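Local atomic coordinates of aldehyde dehydrogenase (Burkholderia vietnamiensis, PDB entry 5KF0), a protein that probably oxidises aldehydes to carboxylic acids with a nicotinamide cofactor, and here holds bound NADPH. Residues A[27-32]-A[189-194]; A[88-93]-A[194-199]. All coordinates share one frame; numbering follows the deposited sequence.

Contact 1 (A[27-32]-A[189-194]); sequences TDLEVT and RTPVGA. With NDP (NADPH dihydro-nicotinamide-adenine-dinucleotide phosphate), chain E.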
ATOM      1  N   THR A  27      38.287  13.457  29.778  1.00 20.51           N
ATOM      2  CA  THR A  27      38.378  12.000  29.786  1.00 18.91           C
ATOM      3  C   THR A  27      37.681  11.424  31.015  1.00 20.88           C
ATOM      4  O   THR A  27      38.155  10.465  31.628  1.00 21.23           O
ATOM      5  CB  THR A  27      39.832  11.536  29.726  1.00 19.05           C
ATOM      6  OG1 THR A  27      40.573  12.150  30.778  1.00 20.68           O
ATOM      7  CG2 THR A  27      40.462  11.916  28.388  1.00 23.76           C
ATOM      8  N   ASP A  28      36.525  11.989  31.376  1.00 18.33           N
ATOM      9  CA  ASP A  28      35.939  11.683  32.674  1.00 20.06           C
ATOM     10  C   ASP A  28      35.148  10.377  32.706  1.00 20.84           C
ATOM     11  O   ASP A  28      34.926   9.846  33.800  1.00 23.24           O
ATOM     12  CB  ASP A  28      35.053  12.844  33.131  1.00 18.94           C
ATOM     13  CG  ASP A  28      35.853  14.093  33.458  1.00 22.81           C
ATOM     14  OD1 ASP A  28      37.043  13.973  33.819  1.00 24.19           O
ATOM     15  OD2 ASP A  28      35.297  15.201  33.352  1.00 25.66           O
ATOM     16  N   LEU A  29      34.731   9.828  31.561  1.00 13.50           N
ATOM     17  CA  LEU A  29      33.944   8.595  31.550  1.00 12.85           C
ATOM     18  C   LEU A  29      34.866   7.400  31.311  1.00 16.52           C
ATOM     19  O   LEU A  29      35.373   7.201  30.203  1.00 17.57           O
ATOM     20  CB  LEU A  29      32.834   8.655  30.501  1.00 14.25           C
ATOM     21  CG  LEU A  29      31.992   7.372  30.385  1.00 13.58           C
ATOM     22  CD1 LEU A  29      31.408   6.949  31.730  1.00 14.55           C
ATOM     23  CD2 LEU A  29      30.863   7.540  29.356  1.00 15.51           C
ATOM     24  N   GLU A  30      35.085   6.605  32.357  1.00 16.14           N
ATOM     25  CA  GLU A  30      35.889   5.397  32.230  1.00 17.91           C
ATOM     26  C   GLU A  30      35.014   4.255  31.735  1.00 15.61           C
ATOM     27  O   GLU A  30      33.925   4.022  32.268  1.00 17.83           O
ATOM     28  CB  GLU A  30      36.525   5.035  33.574  1.00 18.28           C
ATOM     29  CG  GLU A  30      37.479   6.098  34.097  1.00 18.92           C
ATOM     30  CD  GLU A  30      38.230   5.658  35.339  1.00 28.28           C
ATOM     31  OE1 GLU A  30      37.647   4.940  36.176  1.00 30.86           O
ATOM     32  OE2 GLU A  30      39.414   6.028  35.469  1.00 34.69           O
ATOM     33  N   VAL A  31      35.489   3.539  30.720  1.00 14.29           N
ATOM     34  CA  VAL A  31      34.781   2.389  30.162  1.00 14.95           C
ATOM     35  C   VAL A  31      35.602   1.150  30.492  1.00 16.13           C
ATOM     36  O   VAL A  31      36.757   1.039  30.067  1.00 16.19           O
ATOM     37  CB  VAL A  31      34.583   2.532  28.646  1.00 17.30           C
ATOM     38  CG1 VAL A  31      33.838   1.314  28.081  1.00 16.44           C
ATOM     39  CG2 VAL A  31      33.861   3.843  28.318  1.00 14.12           C
ATOM     40  N   THR A  32      35.020   0.225  31.255  1.00 15.40           N
ATOM     41  CA  THR A  32      35.746  -0.971  31.659  1.00 16.03           C
ATOM     42  C   THR A  32      35.549  -2.110  30.668  1.00 14.58           C
ATOM     43  O   THR A  32      34.518  -2.221  29.996  1.00 16.28           O
ATOM     44  CB  THR A  32      35.298  -1.458  33.037  1.00 17.87           C
ATOM     45  OG1 THR A  32      33.896  -1.769  32.986  1.00 19.60           O
ATOM     46  CG2 THR A  32      35.582  -0.396  34.100  1.00 18.85           C
ATOM     47  N   ARG A 189      27.944   2.635  30.123  1.00 13.81           N
ATOM     48  CA  ARG A 189      28.774   1.440  30.217  1.00 13.91           C
ATOM     49  C   ARG A 189      29.310   1.008  28.859  1.00 13.75           C
ATOM     50  O   ARG A 189      30.317   0.287  28.812  1.00 13.95           O
ATOM     51  CB  ARG A 189      27.985   0.289  30.861  1.00 13.51           C
ATOM     52  CG  ARG A 189      27.875   0.394  32.401  1.00 15.55           C
ATOM     53  CD  ARG A 189      26.849  -0.593  32.966  1.00 16.41           C
ATOM     54  NE  ARG A 189      25.487  -0.274  32.539  1.00 16.07           N
ATOM     55  CZ  ARG A 189      24.406  -1.007  32.805  1.00 18.68           C
ATOM     56  NH1 ARG A 189      24.496  -2.125  33.514  1.00 19.84           N
ATOM     57  NH2 ARG A 189      23.230  -0.624  32.350  1.00 18.28           N
ATOM     58  N   THR A 190      28.650   1.411  27.761  1.00 14.80           N
ATOM     59  CA  THR A 190      29.004   0.961  26.409  1.00 12.43           C
ATOM     60  C   THR A 190      28.878   2.101  25.401  1.00 13.08           C
ATOM     61  O   THR A 190      28.090   2.016  24.451  1.00 14.17           O
ATOM     62  CB  THR A 190      28.119  -0.213  25.973  1.00 11.78           C
ATOM     63  OG1 THR A 190      26.740   0.203  25.946  1.00 14.00           O
ATOM     64  CG2 THR A 190      28.264  -1.424  26.905  1.00 13.22           C
ATOM     65  N   PRO A 191      29.671   3.170  25.546  1.00 12.24           N
ATOM     66  CA  PRO A 191      29.570   4.301  24.608  1.00 13.61           C
ATOM     67  C   PRO A 191      30.422   4.205  23.350  1.00 14.05           C
ATOM     68  O   PRO A 191      30.168   4.969  22.406  1.00 16.06           O
ATOM     69  CB  PRO A 191      30.042   5.484  25.465  1.00 14.55           C
ATOM     70  CG  PRO A 191      31.155   4.868  26.290  1.00 13.96           C
ATOM     71  CD  PRO A 191      30.667   3.438  26.603  1.00 12.62           C
ATOM     72  N   VAL A 192      31.411   3.308  23.299  1.00 13.45           N
ATOM     73  CA  VAL A 192      32.427   3.393  22.253  1.00 13.59           C
ATOM     74  C   VAL A 192      31.837   3.080  20.883  1.00 16.87           C
ATOM     75  O   VAL A 192      32.167   3.743  19.891  1.00 16.62           O
ATOM     76  CB  VAL A 192      33.610   2.468  22.576  1.00 14.41           C
ATOM     77  CG1 VAL A 192      34.607   2.467  21.418  1.00 14.89           C
ATOM     78  CG2 VAL A 192      34.276   2.915  23.881  1.00 14.21           C
ATOM     79  N   GLY A 193      30.993   2.049  20.796  1.00 18.83           N
ATOM     80  CA  GLY A 193      30.382   1.719  19.515  1.00 20.87           C
ATOM     81  C   GLY A 193      29.655   2.899  18.898  1.00 16.01           C
ATOM     82  O   GLY A 193      29.841   3.213  17.717  1.00 16.17           O
ATOM     83  N   ALA A 194      28.826   3.580  19.699  1.00 14.72           N
ATOM     84  CA  ALA A 194      28.115   4.767  19.220  1.00 14.51           C
ATOM     85  C   ALA A 194      29.075   5.864  18.768  1.00 14.43           C
ATOM     86  O   ALA A 194      28.776   6.595  17.809  1.00 14.36           O
ATOM     87  CB  ALA A 194      27.186   5.288  20.322  1.00 11.99           C
TER
HETATM   88  PA  NDP E 501      18.544   1.062  31.425  1.00 13.08           P
HETATM   89  O1A NDP E 501      17.092   1.397  31.490  1.00 14.00           O
HETATM   90  O2A NDP E 501      19.171   0.889  32.809  1.00 14.28           O
HETATM   91  O5B NDP E 501      19.377   2.148  30.617  1.00 13.03           O
HETATM   92  C5B NDP E 501      19.037   2.344  29.222  1.00 12.93           C
HETATM   93  C4B NDP E 501      19.471   3.724  28.807  1.00 10.86           C
HETATM   94  O4B NDP E 501      18.652   4.709  29.477  1.00 13.69           O
HETATM   95  C3B NDP E 501      20.923   4.079  29.157  1.00 10.47           C
HETATM   96  O3B NDP E 501      21.476   4.933  28.159  1.00 10.86           O
HETATM   97  C2B NDP E 501      20.745   4.854  30.462  1.00 11.91           C
HETATM   98  O2B NDP E 501      21.815   5.773  30.767  1.00 13.15           O
HETATM   99  C1B NDP E 501      19.500   5.645  30.108  1.00 12.76           C
HETATM  100  N9A NDP E 501      18.800   6.215  31.252  1.00 12.69           N
HETATM  101  C8A NDP E 501      18.431   5.606  32.422  1.00 10.07           C
HETATM  102  N7A NDP E 501      17.753   6.381  33.235  1.00 11.52           N
HETATM  103  C5A NDP E 501      17.675   7.585  32.553  1.00 12.37           C
HETATM  104  C6A NDP E 501      17.074   8.820  32.867  1.00 13.62           C
HETATM  105  N6A NDP E 501      16.436   9.070  34.017  1.00 14.09           N
HETATM  106  N1A NDP E 501      17.165   9.812  31.951  1.00 13.99           N
HETATM  107  C2A NDP E 501      17.819   9.581  30.811  1.00 15.50           C
HETATM  108  N3A NDP E 501      18.430   8.464  30.407  1.00 14.88           N
HETATM  109  C4A NDP E 501      18.320   7.499  31.330  1.00 14.45           C
HETATM  110  O3  NDP E 501      18.727  -0.271  30.580  1.00 11.94           O
HETATM  111  PN  NDP E 501      19.991  -1.180  30.251  1.00 12.16           P
HETATM  112  O1N NDP E 501      21.042  -0.360  29.596  1.00 12.78           O
HETATM  113  O2N NDP E 501      20.386  -1.870  31.531  1.00 13.95           O
HETATM  114  O5D NDP E 501      19.456  -2.240  29.200  1.00 11.63           O
HETATM  115  C5D NDP E 501      18.673  -3.400  29.528  1.00 12.69           C
HETATM  116  C4D NDP E 501      17.214  -3.078  29.327  1.00 11.63           C
HETATM  117  O4D NDP E 501      16.982  -2.669  27.952  1.00 12.76           O
HETATM  118  C3D NDP E 501      16.306  -4.284  29.582  1.00 12.58           C
HETATM  119  O3D NDP E 501      15.129  -3.944  30.306  1.00 12.52           O
HETATM  120  C2D NDP E 501      16.000  -4.762  28.164  1.00 16.64           C
HETATM  121  O2D NDP E 501      14.824  -5.548  28.001  1.00 12.42           O
HETATM  122  C1D NDP E 501      15.916  -3.435  27.423  1.00 13.86           C
HETATM  123  N1N NDP E 501      16.103  -3.691  25.999  1.00 12.93           N
HETATM  124  C2N NDP E 501      15.107  -3.431  25.087  1.00 11.79           C
HETATM  125  C3N NDP E 501      15.190  -3.806  23.795  1.00 10.72           C
HETATM  126  C7N NDP E 501      14.150  -3.447  22.793  1.00 12.75           C
HETATM  127  O7N NDP E 501      14.514  -3.246  21.626  1.00 11.66           O
HETATM  128  N7N NDP E 501      12.872  -3.424  23.164  1.00 10.98           N
HETATM  129  C4N NDP E 501      16.334  -4.636  23.334  1.00 12.96           C
HETATM  130  C5N NDP E 501      17.473  -4.562  24.295  1.00 12.19           C
HETATM  131  C6N NDP E 501      17.294  -4.175  25.544  1.00 13.77           C
HETATM  132  P2B NDP E 501      23.148   5.284  31.589  1.00 13.72           P
HETATM  133  O1X NDP E 501      23.088   3.809  31.720  1.00 14.08           O
HETATM  134  O2X NDP E 501      24.272   5.851  30.774  1.00 12.20           O
HETATM  135  O3X NDP E 501      23.099   5.985  32.931  1.00 14.73           O
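Val31 and Pro191 meet where the edge strand 29-32 of the small N-terminal sheet lies against the turn that leads into helix 192-202. That turn belongs to the Rossmann-like cofactor domain of the aldehyde dehydrogenases: strand 182-185, helix 192-202 and the parallel strand 211-213 form a beta-alpha-beta crossover. Both branches of Val31 are used. CG2 presses on the outer edge of the pyrrolidine ring, 3.5 Å from Pro191 CG and about as near to CD. CG1, held anti to the backbone N (chi1 -180°), reaches past the ring to the main chain, where it lies 3.7 Å from Arg189 O.

Leu29, two residues back on the same face of the strand, adds a looser touch, its CD2 standing 4.1 Å from Pro191 CG. No hydrogen bond runs directly from one segment to the other, but Lys34 NZ bridges them by bonding both Thr32 O and Arg189 O. The carboxylate of Glu98, on helix 88-99, accepts the backbone N-H groups of Val192 and Gly193, one on each oxygen, and so ties that helix to this turn.

Arg189 gives its carbonyl to the strand side and sends its side chain the other way, to the cofactor. The chain bends at chi3 (-66°) and turns one edge of the guanidinium to the nicotinamide-side phosphate of NADPH, with O2N near the guanidinium plane. There NH2 donates a bent hydrogen bond to O2N, 3.2 Å long with an N-H...O angle of 140°, while O1N of the same phosphate lies 3.5 Å from NH2.

Contact 2 (A[88-93]-A[194-199]); sequences FDELAE and ALIIAE. With MG (magnesium ion), chain F.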
ATOM      1  N   PHE A  88      34.974  -3.729  10.412  1.00 17.07           N
ATOM      2  CA  PHE A  88      34.169  -4.786  11.021  1.00 18.02           C
ATOM      3  C   PHE A  88      34.830  -5.343  12.278  1.00 18.89           C
ATOM      4  O   PHE A  88      34.196  -5.437  13.339  1.00 17.53           O
ATOM      5  CB  PHE A  88      33.939  -5.891   9.988  1.00 13.00           C
ATOM      6  CG  PHE A  88      32.996  -6.967  10.440  1.00 17.29           C
ATOM      7  CD1 PHE A  88      31.653  -6.915  10.101  1.00 18.80           C
ATOM      8  CD2 PHE A  88      33.455  -8.042  11.187  1.00 17.25           C
ATOM      9  CE1 PHE A  88      30.780  -7.910  10.512  1.00 19.93           C
ATOM     10  CE2 PHE A  88      32.588  -9.046  11.594  1.00 20.22           C
ATOM     11  CZ  PHE A  88      31.256  -8.976  11.266  1.00 18.20           C
ATOM     12  N   ASP A  89      36.108  -5.723  12.177  1.00 18.15           N
ATOM     13  CA  ASP A  89      36.791  -6.320  13.325  1.00 16.93           C
ATOM     14  C   ASP A  89      36.997  -5.314  14.448  1.00 17.30           C
ATOM     15  O   ASP A  89      36.954  -5.688  15.626  1.00 20.06           O
ATOM     16  CB  ASP A  89      38.129  -6.911  12.888  1.00 19.84           C
ATOM     17  CG  ASP A  89      37.968  -8.051  11.895  1.00 23.78           C
ATOM     18  OD1 ASP A  89      36.999  -8.811  12.013  1.00 26.51           O
ATOM     19  OD2 ASP A  89      38.824  -8.191  10.995  1.00 31.98           O
ATOM     20  N   GLU A  90      37.217  -4.043  14.108  1.00 14.15           N
ATOM     21  CA  GLU A  90      37.346  -3.015  15.132  1.00 17.71           C
ATOM     22  C   GLU A  90      36.045  -2.861  15.911  1.00 18.82           C
ATOM     23  O   GLU A  90      36.047  -2.813  17.151  1.00 17.30           O
ATOM     24  CB  GLU A  90      37.755  -1.692  14.485  1.00 15.72           C
ATOM     25  CG  GLU A  90      37.744  -0.503  15.421  1.00 18.69           C
ATOM     26  CD  GLU A  90      37.960   0.805  14.682  1.00 21.89           C
ATOM     27  OE1 GLU A  90      38.172   0.775  13.447  1.00 20.80           O
ATOM     28  OE2 GLU A  90      37.916   1.867  15.336  1.00 23.41           O
ATOM     29  N   LEU A  91      34.920  -2.779  15.192  1.00 17.01           N
ATOM     30  CA  LEU A  91      33.623  -2.663  15.852  1.00 14.05           C
ATOM     31  C   LEU A  91      33.336  -3.879  16.719  1.00 14.59           C
ATOM     32  O   LEU A  91      32.843  -3.744  17.850  1.00 14.62           O
ATOM     33  CB  LEU A  91      32.525  -2.477  14.801  1.00 13.74           C
ATOM     34  CG  LEU A  91      32.502  -1.065  14.206  1.00 14.87           C
ATOM     35  CD1 LEU A  91      31.804  -1.059  12.853  1.00 15.60           C
ATOM     36  CD2 LEU A  91      31.835  -0.095  15.174  1.00 17.68           C
ATOM     37  N   ALA A  92      33.626  -5.079  16.199  1.00 15.39           N
ATOM     38  CA  ALA A  92      33.362  -6.304  16.945  1.00 16.41           C
ATOM     39  C   ALA A  92      34.199  -6.370  18.214  1.00 18.94           C
ATOM     40  O   ALA A  92      33.701  -6.766  19.273  1.00 15.22           O
ATOM     41  CB  ALA A  92      33.634  -7.526  16.066  1.00 15.22           C
ATOM     42  N   GLU A  93      35.476  -5.993  18.125  1.00 17.08           N
ATOM     43  CA  GLU A  93      36.313  -6.045  19.316  1.00 17.79           C
ATOM     44  C   GLU A  93      35.868  -5.013  20.342  1.00 17.94           C
ATOM     45  O   GLU A  93      35.846  -5.297  21.545  1.00 16.85           O
ATOM     46  CB  GLU A  93      37.787  -5.836  18.962  1.00 17.32           C
ATOM     47  CG  GLU A  93      38.625  -5.642  20.222  1.00 23.55           C
ATOM     48  CD  GLU A  93      40.115  -5.750  20.005  1.00 33.85           C
ATOM     49  OE1 GLU A  93      40.619  -5.279  18.964  1.00 32.32           O
ATOM     50  OE2 GLU A  93      40.784  -6.310  20.899  1.00 32.26           O
ATOM     51  N   ALA A 194      28.826   3.580  19.699  1.00 14.72           N
ATOM     52  CA  ALA A 194      28.115   4.767  19.220  1.00 14.51           C
ATOM     53  C   ALA A 194      29.075   5.864  18.768  1.00 14.43           C
ATOM     54  O   ALA A 194      28.776   6.595  17.809  1.00 14.36           O
ATOM     55  CB  ALA A 194      27.186   5.288  20.322  1.00 11.99           C
ATOM     56  N   LEU A 195      30.219   6.004  19.441  1.00 12.42           N
ATOM     57  CA  LEU A 195      31.186   7.025  19.048  1.00 11.30           C
ATOM     58  C   LEU A 195      31.941   6.639  17.781  1.00 15.42           C
ATOM     59  O   LEU A 195      32.412   7.518  17.056  1.00 14.95           O
ATOM     60  CB  LEU A 195      32.166   7.301  20.188  1.00 12.04           C
ATOM     61  CG  LEU A 195      31.483   7.902  21.419  1.00 12.97           C
ATOM     62  CD1 LEU A 195      32.458   7.942  22.586  1.00 14.43           C
ATOM     63  CD2 LEU A 195      30.925   9.308  21.133  1.00 12.50           C
ATOM     64  N   ILE A 196      32.069   5.340  17.486  1.00 15.66           N
ATOM     65  CA  ILE A 196      32.626   4.956  16.189  1.00 14.76           C
ATOM     66  C   ILE A 196      31.613   5.231  15.077  1.00 15.68           C
ATOM     67  O   ILE A 196      31.971   5.732  13.999  1.00 15.50           O
ATOM     68  CB  ILE A 196      33.076   3.483  16.202  1.00 15.18           C
ATOM     69  CG1 ILE A 196      34.248   3.288  17.171  1.00 17.71           C
ATOM     70  CG2 ILE A 196      33.486   3.051  14.788  1.00 16.92           C
ATOM     71  CD1 ILE A 196      34.558   1.828  17.439  1.00 20.16           C
ATOM     72  N   ILE A 197      30.338   4.923  15.325  1.00 17.62           N
ATOM     73  CA  ILE A 197      29.275   5.322  14.399  1.00 13.04           C
ATOM     74  C   ILE A 197      29.343   6.824  14.146  1.00 15.35           C
ATOM     75  O   ILE A 197      29.286   7.282  12.998  1.00 13.48           O
ATOM     76  CB  ILE A 197      27.895   4.898  14.941  1.00 13.99           C
ATOM     77  CG1 ILE A 197      27.758   3.369  14.967  1.00 17.79           C
ATOM     78  CG2 ILE A 197      26.778   5.520  14.110  1.00 13.57           C
ATOM     79  CD1 ILE A 197      26.431   2.874  15.541  1.00 16.89           C
ATOM     80  N   ALA A 198      29.513   7.612  15.219  1.00 13.14           N
ATOM     81  CA  ALA A 198      29.595   9.066  15.074  1.00 13.94           C
ATOM     82  C   ALA A 198      30.802   9.488  14.245  1.00 12.74           C
ATOM     83  O   ALA A 198      30.705  10.403  13.417  1.00 13.74           O
ATOM     84  CB  ALA A 198      29.640   9.726  16.455  1.00 14.81           C
ATOM     85  N   GLU A 199      31.956   8.846  14.465  1.00 12.90           N
ATOM     86  CA  GLU A 199      33.152   9.186  13.695  1.00 13.29           C
ATOM     87  C   GLU A 199      32.931   8.946  12.205  1.00 14.59           C
ATOM     88  O   GLU A 199      33.356   9.748  11.364  1.00 14.57           O
ATOM     89  CB  GLU A 199      34.333   8.360  14.200  1.00 17.37           C
ATOM     90  CG  GLU A 199      35.645   8.640  13.497  1.00 19.08           C
ATOM     91  CD  GLU A 199      36.661   7.531  13.741  1.00 29.51           C
ATOM     92  OE1 GLU A 199      37.517   7.305  12.866  1.00 29.77           O
ATOM     93  OE2 GLU A 199      36.582   6.872  14.800  1.00 29.59           O
TER
HETATM   94 MG    MG F 502      42.671  -6.061  20.780  1.00 14.07          MG
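Leu91 and Ile196 supply the apolar part of the packing between helix 88-99 and helix 192-202, the crossover helix between parallel strands 182-185 and 211-213 of the Rossmann-like cofactor domain. Their side chains run alongside each other in opposite directions: Leu91 CD2 slides over the branch point of the isoleucine, 3.6 Å from Ile196 CG2 and 3.9 Å from Ile196 CB. Ile196 CG2 stands anti to the backbone N, beside Leu91 CD2, while chi2 (169°) extends CD1 to within 4.0 Å of Glu90 OE2, an oblique van der Waals touch.

The polar part depends on Arg87. It forms salt bridges with Glu90 OE2 through NH2 and with Glu199 OE1 through NH1, linking the two helices by charge. Glu90 OE2 and Glu199 OE2 lie 5.2 Å apart, and the arginine probably offsets the repulsion between them.

Glu93, which takes no part in the packing, binds magnesium through OE2 at 1.9 Å, along with His6 and His8 of the apparent N-terminal histidine tag, so the site is probably not native.

Beyond the pair, Leu91 also packs on Val110 of helix 103-123, while helix 192-202 rests through Leu195 and Ala198 on strand 211-213 and on Tyr17 of strand 13-18.

How the contacts relate
Helix 192-202 is common to both contacts: contact 1 uses the turn that leads into it, contact 2 the residues that follow, and the segments overlap at Ala194, which itself touches neither partner. Their centres lie 12 Å apart, on the same side of the chain's centre. Along the sequence the segments alternate, 27-32, 88-93, 189-194 and 194-199, so helix 192-202 comes back, after some 100 to 160 residues, to an earlier strand and an earlier helix. Helix 88-99 is also near contact 1 through Glu98. Together the contacts place strand 29-32 and helix 88-99 against one helix of the NADPH-binding fold.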